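Local structure of ribonucleoside-diphosphate reductase (Pseudomonas aeruginosa, 5IM3) at residues 259-264 with 269-274; 660-665 with 687-692; 680-685 with 859-864. The protein probably reduces ribonucleoside diphosphates to deoxyribonucleotides for DNA synthesis, using thioredoxin as reductant, and binds dATP as an allosteric nucleotide. All coordinates share one frame; numbering follows the deposited sequence.

Interaction 1: 259-264 with 269-274; sequences PAYIEK and ELVDAK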
ATOM      1  N   PRO A 259      52.895 -46.228   0.933  1.00 59.11           N
ATOM      2  CA  PRO A 259      53.456 -46.674   2.219  1.00 60.07           C
ATOM      3  C   PRO A 259      54.107 -45.551   3.001  1.00 61.78           C
ATOM      4  O   PRO A 259      54.027 -45.540   4.236  1.00 61.38           O
ATOM      5  CB  PRO A 259      54.470 -47.753   1.807  1.00 62.76           C
ATOM      6  CG  PRO A 259      54.827 -47.429   0.410  1.00 61.18           C
ATOM      7  CD  PRO A 259      53.572 -46.869  -0.208  1.00 61.28           C
ATOM      8  N   ALA A 260      54.745 -44.596   2.319  1.00 69.76           N
ATOM      9  CA  ALA A 260      55.286 -43.433   3.015  1.00 71.62           C
ATOM     10  C   ALA A 260      54.172 -42.607   3.640  1.00 70.89           C
ATOM     11  O   ALA A 260      54.343 -42.036   4.723  1.00 73.05           O
ATOM     12  CB  ALA A 260      56.105 -42.574   2.052  1.00 72.22           C
ATOM     13  N   TYR A 261      53.020 -42.533   2.972  1.00 66.73           N
ATOM     14  CA  TYR A 261      51.905 -41.756   3.501  1.00 64.20           C
ATOM     15  C   TYR A 261      51.333 -42.409   4.752  1.00 63.32           C
ATOM     16  O   TYR A 261      51.091 -41.736   5.760  1.00 63.99           O
ATOM     17  CB  TYR A 261      50.825 -41.599   2.431  1.00 63.04           C
ATOM     18  CG  TYR A 261      49.500 -41.124   2.976  1.00 59.69           C
ATOM     19  CD1 TYR A 261      49.271 -39.777   3.219  1.00 59.99           C
ATOM     20  CD2 TYR A 261      48.479 -42.022   3.248  1.00 60.00           C
ATOM     21  CE1 TYR A 261      48.060 -39.339   3.723  1.00 60.84           C
ATOM     22  CE2 TYR A 261      47.266 -41.595   3.752  1.00 59.12           C
ATOM     23  CZ  TYR A 261      47.062 -40.253   3.986  1.00 59.72           C
ATOM     24  OH  TYR A 261      45.855 -39.823   4.484  1.00 59.55           O
ATOM     25  N   ILE A 262      51.116 -43.725   4.707  1.00 66.05           N
ATOM     26  CA  ILE A 262      50.536 -44.424   5.850  1.00 66.72           C
ATOM     27  C   ILE A 262      51.461 -44.342   7.056  1.00 69.19           C
ATOM     28  O   ILE A 262      51.006 -44.177   8.194  1.00 68.68           O
ATOM     29  CB  ILE A 262      50.224 -45.886   5.479  1.00 66.82           C
ATOM     30  CG1 ILE A 262      49.177 -45.940   4.358  1.00 64.52           C
ATOM     31  CG2 ILE A 262      49.751 -46.664   6.706  1.00 67.17           C
ATOM     32  CD1 ILE A 262      47.816 -45.393   4.747  1.00 62.98           C
ATOM     33  N   GLU A 263      52.770 -44.466   6.833  1.00 73.18           N
ATOM     34  CA  GLU A 263      53.710 -44.445   7.949  1.00 77.55           C
ATOM     35  C   GLU A 263      53.704 -43.090   8.644  1.00 76.88           C
ATOM     36  O   GLU A 263      53.634 -43.012   9.876  1.00 77.65           O
ATOM     37  CB  GLU A 263      55.116 -44.800   7.462  1.00 81.92           C
ATOM     38  CG  GLU A 263      56.110 -45.053   8.590  1.00 86.05           C
ATOM     39  CD  GLU A 263      57.423 -45.637   8.101  1.00 91.51           C
ATOM     40  OE1 GLU A 263      57.603 -45.774   6.869  1.00 91.03           O
ATOM     41  OE2 GLU A 263      58.280 -45.966   8.951  1.00 94.47           O
ATOM     42  N   LYS A 264      53.769 -42.003   7.868  1.00 73.62           N
ATOM     43  CA  LYS A 264      53.713 -40.675   8.472  1.00 74.18           C
ATOM     44  C   LYS A 264      52.322 -40.359   9.002  1.00 70.41           C
ATOM     45  O   LYS A 264      52.191 -39.661  10.014  1.00 68.81           O
ATOM     46  CB  LYS A 264      54.149 -39.610   7.463  1.00 75.71           C
ATOM     47  CG  LYS A 264      55.656 -39.525   7.238  1.00 80.62           C
ATOM     48  CD  LYS A 264      56.411 -39.207   8.528  1.00 84.81           C
ATOM     49  CE  LYS A 264      57.888 -38.946   8.274  1.00 88.40           C
ATOM     50  NZ  LYS A 264      58.111 -37.653   7.571  1.00 89.52           N
ATOM     51  N   GLU A 269      49.323 -39.695  14.176  1.00 70.48           N
ATOM     52  CA  GLU A 269      47.991 -40.065  14.650  1.00 68.38           C
ATOM     53  C   GLU A 269      46.891 -39.405  13.822  1.00 64.47           C
ATOM     54  O   GLU A 269      45.798 -39.135  14.325  1.00 62.72           O
ATOM     55  CB  GLU A 269      47.825 -39.728  16.135  1.00 72.13           C
ATOM     56  CG  GLU A 269      48.793 -40.477  17.044  1.00 75.46           C
ATOM     57  CD  GLU A 269      48.529 -40.224  18.517  1.00 76.40           C
ATOM     58  OE1 GLU A 269      47.621 -39.427  18.831  1.00 75.41           O
ATOM     59  OE2 GLU A 269      49.229 -40.824  19.358  1.00 78.67           O
ATOM     60  N   LEU A 270      47.173 -39.146  12.544  1.00 62.97           N
ATOM     61  CA  LEU A 270      46.175 -38.649  11.606  1.00 59.49           C
ATOM     62  C   LEU A 270      45.519 -39.759  10.799  1.00 56.90           C
ATOM     63  O   LEU A 270      44.462 -39.528  10.198  1.00 52.44           O
ATOM     64  CB  LEU A 270      46.811 -37.640  10.644  1.00 59.84           C
ATOM     65  CG  LEU A 270      47.340 -36.362  11.301  1.00 61.69           C
ATOM     66  CD1 LEU A 270      48.205 -35.581  10.324  1.00 61.31           C
ATOM     67  CD2 LEU A 270      46.185 -35.508  11.808  1.00 59.93           C
ATOM     68  N   VAL A 271      46.118 -40.947  10.780  1.00 57.31           N
ATOM     69  CA  VAL A 271      45.585 -42.115  10.095  1.00 57.29           C
ATOM     70  C   VAL A 271      45.539 -43.262  11.095  1.00 59.15           C
ATOM     71  O   VAL A 271      46.457 -43.423  11.907  1.00 61.87           O
ATOM     72  CB  VAL A 271      46.447 -42.488   8.866  1.00 59.80           C
ATOM     73  CG1 VAL A 271      45.978 -43.792   8.241  1.00 58.66           C
ATOM     74  CG2 VAL A 271      46.421 -41.364   7.837  1.00 56.47           C
ATOM     75  N   ASP A 272      44.471 -44.055  11.041  1.00 58.29           N
ATOM     76  CA  ASP A 272      44.339 -45.194  11.941  1.00 60.81           C
ATOM     77  C   ASP A 272      45.459 -46.201  11.695  1.00 61.60           C
ATOM     78  O   ASP A 272      45.694 -46.627  10.560  1.00 59.37           O
ATOM     79  CB  ASP A 272      42.971 -45.856  11.751  1.00 60.44           C
ATOM     80  CG  ASP A 272      42.633 -46.834  12.864  1.00 64.40           C
ATOM     81  OD1 ASP A 272      43.564 -47.419  13.461  1.00 64.09           O
ATOM     82  OD2 ASP A 272      41.428 -47.013  13.144  1.00 65.43           O
ATOM     83  N   ALA A 273      46.146 -46.589  12.771  1.00 64.63           N
ATOM     84  CA  ALA A 273      47.281 -47.498  12.660  1.00 64.99           C
ATOM     85  C   ALA A 273      46.891 -48.856  12.089  1.00 66.19           C
ATOM     86  O   ALA A 273      47.752 -49.554  11.543  1.00 65.81           O
ATOM     87  CB  ALA A 273      47.938 -47.685  14.030  1.00 66.69           C
ATOM     88  N   LYS A 274      45.618 -49.250  12.204  1.00 70.80           N
ATOM     89  CA  LYS A 274      45.183 -50.518  11.626  1.00 73.17           C
ATOM     90  C   LYS A 274      45.441 -50.577  10.125  1.00 70.43           C
ATOM     91  O   LYS A 274      45.569 -51.671   9.566  1.00 72.55           O
ATOM     92  CB  LYS A 274      43.696 -50.746  11.900  1.00 72.82           C
ATOM     93  CG  LYS A 274      43.371 -51.142  13.324  1.00 75.43           C
ATOM     94  CD  LYS A 274      41.947 -51.662  13.429  1.00 76.03           C
ATOM     95  CE  LYS A 274      41.530 -51.862  14.878  1.00 79.13           C
ATOM     96  NZ  LYS A 274      42.390 -52.862  15.574  1.00 82.15           N
TER
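One valine carries this contact from the loop side: Val271 divides its two methyls between neighbouring residues of helix 250-267, CG2 going to Tyr261 and CG1 to Ile262. The nearer meeting is with a phenol. Val271 CG2 lies 3.7 Å from Tyr261 OH and 4.1 Å from Tyr261 CZ, approaching the ring obliquely. Tyr261 reaches it with CG anti to the backbone N (chi1 165°), which sends the ring outward from the helix. On the other branch, Val271 CG1 rests 4.3 Å from Ile262 CD1, a looser touch. The chain turns back to make this possible through a Schellman motif, with Glu269 at positive phi as the C-prime residue. A backbone hydrogen bond between Val271 and Gly265 also ties the returning chain to the helix end. Beyond the valine, Asp272 OD1 accepts from Lys274 N at 3.0 Å, an Asx turn that leads into the next 3-10 segment. Helices 219-239 and 319-330 also pack on Tyr261, whose OH has a weak hydrogen bond to Glu317. Across the pair there are only van der Waals contacts, one between methyl and phenol oxygen, implying that burial of the valine methyls holds the side chains while backbone bonds set the turn.

Interaction 2: 660-665 with 687-692; sequences LGIMGF and QSMEAI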
ATOM      1  N   LEU A 660      21.035 -45.116   0.156  1.00 46.57           N
ATOM      2  CA  LEU A 660      21.691 -44.940  -1.135  1.00 47.90           C
ATOM      3  C   LEU A 660      20.856 -43.997  -1.994  1.00 45.03           C
ATOM      4  O   LEU A 660      19.697 -44.298  -2.304  1.00 44.71           O
ATOM      5  CB  LEU A 660      21.876 -46.286  -1.839  1.00 46.73           C
ATOM      6  CG  LEU A 660      22.551 -46.259  -3.214  1.00 48.93           C
ATOM      7  CD1 LEU A 660      24.007 -45.850  -3.098  1.00 50.22           C
ATOM      8  CD2 LEU A 660      22.430 -47.609  -3.898  1.00 50.55           C
ATOM      9  N   GLY A 661      21.444 -42.862  -2.380  1.00 39.98           N
ATOM     10  CA  GLY A 661      20.780 -41.873  -3.188  1.00 39.65           C
ATOM     11  C   GLY A 661      21.358 -41.772  -4.584  1.00 43.97           C
ATOM     12  O   GLY A 661      22.077 -42.661  -5.062  1.00 41.86           O
ATOM     13  N   ILE A 662      21.038 -40.660  -5.255  1.00 47.72           N
ATOM     14  CA  ILE A 662      21.503 -40.396  -6.610  1.00 51.63           C
ATOM     15  C   ILE A 662      21.910 -38.934  -6.733  1.00 52.64           C
ATOM     16  O   ILE A 662      21.480 -38.072  -5.961  1.00 52.92           O
ATOM     17  CB  ILE A 662      20.428 -40.729  -7.670  1.00 53.82           C
ATOM     18  CG1 ILE A 662      19.131 -39.965  -7.376  1.00 54.44           C
ATOM     19  CG2 ILE A 662      20.175 -42.232  -7.711  1.00 54.39           C
ATOM     20  CD1 ILE A 662      18.109 -40.032  -8.496  1.00 56.17           C
ATOM     21  N   MET A 663      22.747 -38.662  -7.733  1.00 49.75           N
ATOM     22  CA  MET A 663      23.104 -37.300  -8.099  1.00 51.16           C
ATOM     23  C   MET A 663      23.435 -37.264  -9.583  1.00 52.49           C
ATOM     24  O   MET A 663      23.608 -38.301 -10.231  1.00 51.28           O
ATOM     25  CB  MET A 663      24.273 -36.769  -7.254  1.00 50.26           C
ATOM     26  CG  MET A 663      25.529 -37.621  -7.284  1.00 52.60           C
ATOM     27  SD  MET A 663      26.877 -36.855  -6.356  1.00 55.08           S
ATOM     28  CE  MET A 663      28.155 -38.093  -6.529  1.00 52.46           C
ATOM     29  N   GLY A 664      23.515 -36.048 -10.120  1.00 51.76           N
ATOM     30  CA  GLY A 664      23.705 -35.870 -11.544  1.00 51.05           C
ATOM     31  C   GLY A 664      22.462 -36.103 -12.371  1.00 52.38           C
ATOM     32  O   GLY A 664      22.570 -36.353 -13.575  1.00 54.28           O
ATOM     33  N   PHE A 665      21.277 -36.019 -11.760  1.00 52.92           N
ATOM     34  CA  PHE A 665      20.042 -36.297 -12.489  1.00 54.83           C
ATOM     35  C   PHE A 665      19.824 -35.280 -13.602  1.00 54.29           C
ATOM     36  O   PHE A 665      19.543 -35.646 -14.748  1.00 59.69           O
ATOM     37  CB  PHE A 665      18.855 -36.301 -11.525  1.00 53.30           C
ATOM     38  CG  PHE A 665      17.556 -36.691 -12.170  1.00 55.32           C
ATOM     39  CD1 PHE A 665      17.199 -38.024 -12.290  1.00 56.41           C
ATOM     40  CD2 PHE A 665      16.695 -35.725 -12.665  1.00 57.37           C
ATOM     41  CE1 PHE A 665      16.007 -38.387 -12.885  1.00 57.10           C
ATOM     42  CE2 PHE A 665      15.502 -36.082 -13.264  1.00 57.81           C
ATOM     43  CZ  PHE A 665      15.158 -37.415 -13.371  1.00 58.07           C
ATOM     44  N   GLN A 687      11.723 -44.830 -14.264  1.00 66.00           N
ATOM     45  CA  GLN A 687      12.390 -46.077 -14.623  1.00 65.75           C
ATOM     46  C   GLN A 687      13.802 -46.158 -14.059  1.00 65.78           C
ATOM     47  O   GLN A 687      14.262 -47.250 -13.708  1.00 67.54           O
ATOM     48  CB  GLN A 687      12.416 -46.223 -16.141  1.00 69.24           C
ATOM     49  CG  GLN A 687      11.036 -46.238 -16.768  1.00 70.57           C
ATOM     50  CD  GLN A 687      11.082 -46.182 -18.278  1.00 71.59           C
ATOM     51  OE1 GLN A 687      10.294 -45.475 -18.907  1.00 72.60           O
ATOM     52  NE2 GLN A 687      12.007 -46.927 -18.873  1.00 73.15           N
ATOM     53  N   SER A 688      14.511 -45.031 -13.973  1.00 63.72           N
ATOM     54  CA  SER A 688      15.858 -45.068 -13.412  1.00 62.76           C
ATOM     55  C   SER A 688      15.821 -45.429 -11.932  1.00 62.38           C
ATOM     56  O   SER A 688      16.688 -46.165 -11.445  1.00 61.92           O
ATOM     57  CB  SER A 688      16.560 -43.727 -13.625  1.00 61.03           C
ATOM     58  OG  SER A 688      15.750 -42.650 -13.190  1.00 59.75           O
ATOM     59  N   MET A 689      14.821 -44.931 -11.200  1.00 62.14           N
ATOM     60  CA  MET A 689      14.688 -45.309  -9.798  1.00 62.08           C
ATOM     61  C   MET A 689      14.275 -46.767  -9.658  1.00 60.62           C
ATOM     62  O   MET A 689      14.747 -47.466  -8.754  1.00 59.77           O
ATOM     63  CB  MET A 689      13.679 -44.401  -9.096  1.00 63.34           C
ATOM     64  CG  MET A 689      14.322 -43.362  -8.196  1.00 63.86           C
ATOM     65  SD  MET A 689      15.405 -44.101  -6.961  1.00 64.56           S
ATOM     66  CE  MET A 689      16.872 -43.099  -7.174  1.00 64.70           C
ATOM     67  N   GLU A 690      13.388 -47.242 -10.535  1.00 57.81           N
ATOM     68  CA  GLU A 690      12.992 -48.645 -10.502  1.00 58.34           C
ATOM     69  C   GLU A 690      14.191 -49.556 -10.732  1.00 57.87           C
ATOM     70  O   GLU A 690      14.297 -50.622 -10.115  1.00 55.52           O
ATOM     71  CB  GLU A 690      11.910 -48.905 -11.549  1.00 60.33           C
ATOM     72  CG  GLU A 690      11.361 -50.324 -11.531  1.00 62.15           C
ATOM     73  CD  GLU A 690      10.400 -50.598 -12.675  1.00 66.96           C
ATOM     74  OE1 GLU A 690      10.245 -49.721 -13.552  1.00 67.13           O
ATOM     75  OE2 GLU A 690       9.803 -51.696 -12.700  1.00 68.77           O
ATOM     76  N   ALA A 691      15.105 -49.154 -11.618  1.00 58.92           N
ATOM     77  CA  ALA A 691      16.288 -49.965 -11.884  1.00 59.61           C
ATOM     78  C   ALA A 691      17.229 -49.970 -10.684  1.00 57.94           C
ATOM     79  O   ALA A 691      17.644 -51.035 -10.211  1.00 56.92           O
ATOM     80  CB  ALA A 691      17.005 -49.451 -13.132  1.00 60.64           C
ATOM     81  N   ILE A 692      17.581 -48.785 -10.179  1.00 56.72           N
ATOM     82  CA  ILE A 692      18.431 -48.706  -8.993  1.00 58.27           C
ATOM     83  C   ILE A 692      17.795 -49.466  -7.836  1.00 58.63           C
ATOM     84  O   ILE A 692      18.475 -50.193  -7.103  1.00 57.34           O
ATOM     85  CB  ILE A 692      18.699 -47.233  -8.628  1.00 57.21           C
ATOM     86  CG1 ILE A 692      19.447 -46.536  -9.765  1.00 60.11           C
ATOM     87  CG2 ILE A 692      19.499 -47.135  -7.331  1.00 54.65           C
ATOM     88  CD1 ILE A 692      19.627 -45.045  -9.574  1.00 58.95           C
TER
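Ile662 presses its CG2 methyl against two residues of one helix, Met689 and Ile692, where a strand of the ten-stranded alpha-beta barrel meets a helix packed on it. Strand 659-663 runs parallel to strand 600-608 in the sheet, and helix 679-707 lies against it. Met689 and Ile692 stand one helical turn apart, and Ile662 faces them both. Its CG1 sits between the backbone N and the carbonyl carbon (chi1 56°), a crowded position that leaves CG2 anti to the carbonyl carbon. Met689 comes at Ile662 tip to tip. Its side chain is bent at chi2 and chi3, with chi3 at 131°, away from a staggered value, and this brings the CE methyl to 3.5 Å from Ile662 CG2. The same methyl is 3.6 Å from Ile662 CD1, so it touches both branches of the isoleucine. Ile692 meets Ile662 at an oblique angle, through the end of its extended CG1 branch. The methyl pairs made by Ile662 CG2 are tighter than usual van der Waals contact, a sign of close packing in this buried place. Ile769 and Ile785 close on Ile662 from nearby loops, while Leu623 of helix 620-640 packs on Ile692. One residue before Met689, Ser688 OG, hydrogen-bonded to Phe684 O, stands at the edge of the Phe665 ring, near its plane and 4.3 Å from Phe665 CE1. The tightest point remains Ile692 CD1, only 3.4 Å from Ile662 CG2.

Interaction 3: 680-685 with 859-864; sequences AAIAFA and IVEAAS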
ATOM      1  N   ALA A 680       8.900 -37.048 -20.839  1.00 67.94           N
ATOM      2  CA  ALA A 680      10.066 -37.904 -21.021  1.00 69.17           C
ATOM      3  C   ALA A 680      10.990 -37.869 -19.809  1.00 67.24           C
ATOM      4  O   ALA A 680      11.643 -38.873 -19.505  1.00 69.22           O
ATOM      5  CB  ALA A 680      10.826 -37.492 -22.282  1.00 70.47           C
ATOM      6  N   ALA A 681      11.068 -36.733 -19.111  1.00 64.75           N
ATOM      7  CA  ALA A 681      11.861 -36.674 -17.886  1.00 61.22           C
ATOM      8  C   ALA A 681      11.165 -37.406 -16.748  1.00 62.50           C
ATOM      9  O   ALA A 681      11.813 -38.097 -15.951  1.00 61.10           O
ATOM     10  CB  ALA A 681      12.124 -35.220 -17.495  1.00 59.18           C
ATOM     11  N   ILE A 682       9.845 -37.252 -16.648  1.00 68.93           N
ATOM     12  CA  ILE A 682       9.080 -37.983 -15.645  1.00 68.29           C
ATOM     13  C   ILE A 682       9.230 -39.483 -15.860  1.00 68.47           C
ATOM     14  O   ILE A 682       9.316 -40.260 -14.900  1.00 69.10           O
ATOM     15  CB  ILE A 682       7.607 -37.536 -15.690  1.00 70.42           C
ATOM     16  CG1 ILE A 682       7.478 -36.136 -15.083  1.00 70.64           C
ATOM     17  CG2 ILE A 682       6.708 -38.533 -14.971  1.00 71.24           C
ATOM     18  CD1 ILE A 682       6.075 -35.560 -15.132  1.00 73.56           C
ATOM     19  N   ALA A 683       9.265 -39.913 -17.122  1.00 63.92           N
ATOM     20  CA  ALA A 683       9.445 -41.329 -17.424  1.00 62.83           C
ATOM     21  C   ALA A 683      10.835 -41.806 -17.020  1.00 61.50           C
ATOM     22  O   ALA A 683      10.986 -42.880 -16.425  1.00 59.17           O
ATOM     23  CB  ALA A 683       9.202 -41.578 -18.912  1.00 63.77           C
ATOM     24  N   PHE A 684      11.869 -41.024 -17.344  1.00 63.40           N
ATOM     25  CA  PHE A 684      13.226 -41.408 -16.968  1.00 62.40           C
ATOM     26  C   PHE A 684      13.393 -41.446 -15.452  1.00 61.25           C
ATOM     27  O   PHE A 684      14.096 -42.312 -14.919  1.00 60.97           O
ATOM     28  CB  PHE A 684      14.240 -40.451 -17.593  1.00 62.12           C
ATOM     29  CG  PHE A 684      15.642 -40.660 -17.103  1.00 62.97           C
ATOM     30  CD1 PHE A 684      16.352 -41.796 -17.461  1.00 65.10           C
ATOM     31  CD2 PHE A 684      16.249 -39.727 -16.280  1.00 60.95           C
ATOM     32  CE1 PHE A 684      17.643 -41.997 -17.006  1.00 64.52           C
ATOM     33  CE2 PHE A 684      17.541 -39.919 -15.823  1.00 60.88           C
ATOM     34  CZ  PHE A 684      18.238 -41.056 -16.184  1.00 61.79           C
ATOM     35  N   ALA A 685      12.761 -40.508 -14.739  1.00 52.42           N
ATOM     36  CA  ALA A 685      12.850 -40.503 -13.280  1.00 52.30           C
ATOM     37  C   ALA A 685      12.205 -41.748 -12.688  1.00 53.96           C
ATOM     38  O   ALA A 685      12.706 -42.315 -11.709  1.00 51.92           O
ATOM     39  CB  ALA A 685      12.184 -39.249 -12.716  1.00 49.74           C
ATOM     40  N   ILE A 859       8.406 -31.162 -11.180  1.00 58.11           N
ATOM     41  CA  ILE A 859       9.291 -31.602 -10.105  1.00 56.89           C
ATOM     42  C   ILE A 859       8.538 -32.493  -9.125  1.00 58.38           C
ATOM     43  O   ILE A 859       9.096 -33.457  -8.586  1.00 58.35           O
ATOM     44  CB  ILE A 859       9.910 -30.381  -9.397  1.00 56.21           C
ATOM     45  CG1 ILE A 859      10.540 -29.423 -10.414  1.00 57.68           C
ATOM     46  CG2 ILE A 859      10.952 -30.818  -8.378  1.00 54.65           C
ATOM     47  CD1 ILE A 859      11.606 -30.051 -11.277  1.00 57.00           C
ATOM     48  N   VAL A 860       7.265 -32.182  -8.869  1.00 55.24           N
ATOM     49  CA  VAL A 860       6.472 -32.986  -7.945  1.00 55.99           C
ATOM     50  C   VAL A 860       6.163 -34.347  -8.553  1.00 58.83           C
ATOM     51  O   VAL A 860       6.342 -35.388  -7.908  1.00 56.75           O
ATOM     52  CB  VAL A 860       5.186 -32.234  -7.559  1.00 56.32           C
ATOM     53  CG1 VAL A 860       4.256 -33.133  -6.751  1.00 56.25           C
ATOM     54  CG2 VAL A 860       5.526 -30.975  -6.779  1.00 53.90           C
ATOM     55  N   GLU A 861       5.678 -34.362  -9.800  1.00 63.38           N
ATOM     56  CA  GLU A 861       5.323 -35.623 -10.442  1.00 67.13           C
ATOM     57  C   GLU A 861       6.538 -36.529 -10.591  1.00 65.30           C
ATOM     58  O   GLU A 861       6.434 -37.752 -10.435  1.00 66.06           O
ATOM     59  CB  GLU A 861       4.687 -35.361 -11.806  1.00 73.34           C
ATOM     60  CG  GLU A 861       3.168 -35.345 -11.789  1.00 78.06           C
ATOM     61  CD  GLU A 861       2.578 -36.702 -11.455  1.00 81.96           C
ATOM     62  OE1 GLU A 861       3.313 -37.710 -11.543  1.00 82.26           O
ATOM     63  OE2 GLU A 861       1.383 -36.758 -11.097  1.00 85.35           O
ATOM     64  N   ALA A 862       7.697 -35.948 -10.904  1.00 57.20           N
ATOM     65  CA  ALA A 862       8.920 -36.737 -10.984  1.00 55.81           C
ATOM     66  C   ALA A 862       9.260 -37.343  -9.630  1.00 55.40           C
ATOM     67  O   ALA A 862       9.567 -38.536  -9.526  1.00 56.86           O
ATOM     68  CB  ALA A 862      10.070 -35.866 -11.486  1.00 55.01           C
ATOM     69  N   ALA A 863       9.209 -36.527  -8.574  1.00 54.52           N
ATOM     70  CA  ALA A 863       9.479 -37.036  -7.236  1.00 51.50           C
ATOM     71  C   ALA A 863       8.455 -38.091  -6.839  1.00 52.08           C
ATOM     72  O   ALA A 863       8.795 -39.077  -6.176  1.00 53.77           O
ATOM     73  CB  ALA A 863       9.489 -35.886  -6.233  1.00 49.97           C
ATOM     74  N   SER A 864       7.197 -37.910  -7.255  1.00 50.87           N
ATOM     75  CA  SER A 864       6.158 -38.884  -6.929  1.00 51.38           C
ATOM     76  C   SER A 864       6.498 -40.266  -7.473  1.00 53.60           C
ATOM     77  O   SER A 864       6.283 -41.278  -6.798  1.00 52.68           O
ATOM     78  CB  SER A 864       4.809 -38.419  -7.477  1.00 49.91           C
ATOM     79  OG  SER A 864       3.809 -39.401  -7.260  1.00 50.93           O
TER
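Glu861 OE2 is held in a salt bridge by Arg898 NE, while the aliphatic base of the same side chain is pressed by Ile682. The setting is a nearly parallel helix pair within the barrel domain: 680-685, on helix 679-707, and 859-864, on helix 856-866, cross at a signed angle of -24° with axes 8.6 Å apart at closest approach. Glu861 therefore has two roles. Its chain bends at chi2 (-66°) to carry the carboxylate to Arg898, and OE1 adds a long, weak ion pair with Arg865; these charges probably favour the ionised glutamate. Its CB, by contrast, is 3.6 Å from Ile682 CD1, where the two side chains pass at a slant. Ile682 reaches across through its longer branch, with CG1 anti to the carbonyl carbon and CD1 extended beyond it. The same branch also comes near the backbone of the second helix, with Ile682 CG1 4.2 Å from Ala862 N. Trp858 and Arg865 touch Ile682 as well, and Met894 of helix 885-897 packs on Glu861. The small side chain of Ala862 lets the backbones come close here: Ile682 CA and Ala862 CA are 4.8 Å apart. One turn beyond Ile682 along its helix, Ala685 points at the other helix, and its CB lies 4.2 Å from Ala862 CB and equally far from Ala862 O.

How the interactions relate
Interactions 2 and 3 share helix 679-707, which presents some residues to strand 659-663 and others to helix 856-866. Their centres are 11 Å apart and they touch directly: Phe665 CZ lies 3.6 Å from Ala685 CB, and the rings of Phe665 and Phe684 meet. Interaction 2 is fully buried, with tight methyl packing at the barrel sheet, whereas interaction 3 is only partly buried and mixes isoleucine and alanine packing with the aliphatic base of a charged glutamate. Interaction 1 stands apart, its centre about 36 Å from that of interaction 2, and joins a helix end to its own following loop. It is buried too, but its packing is looser.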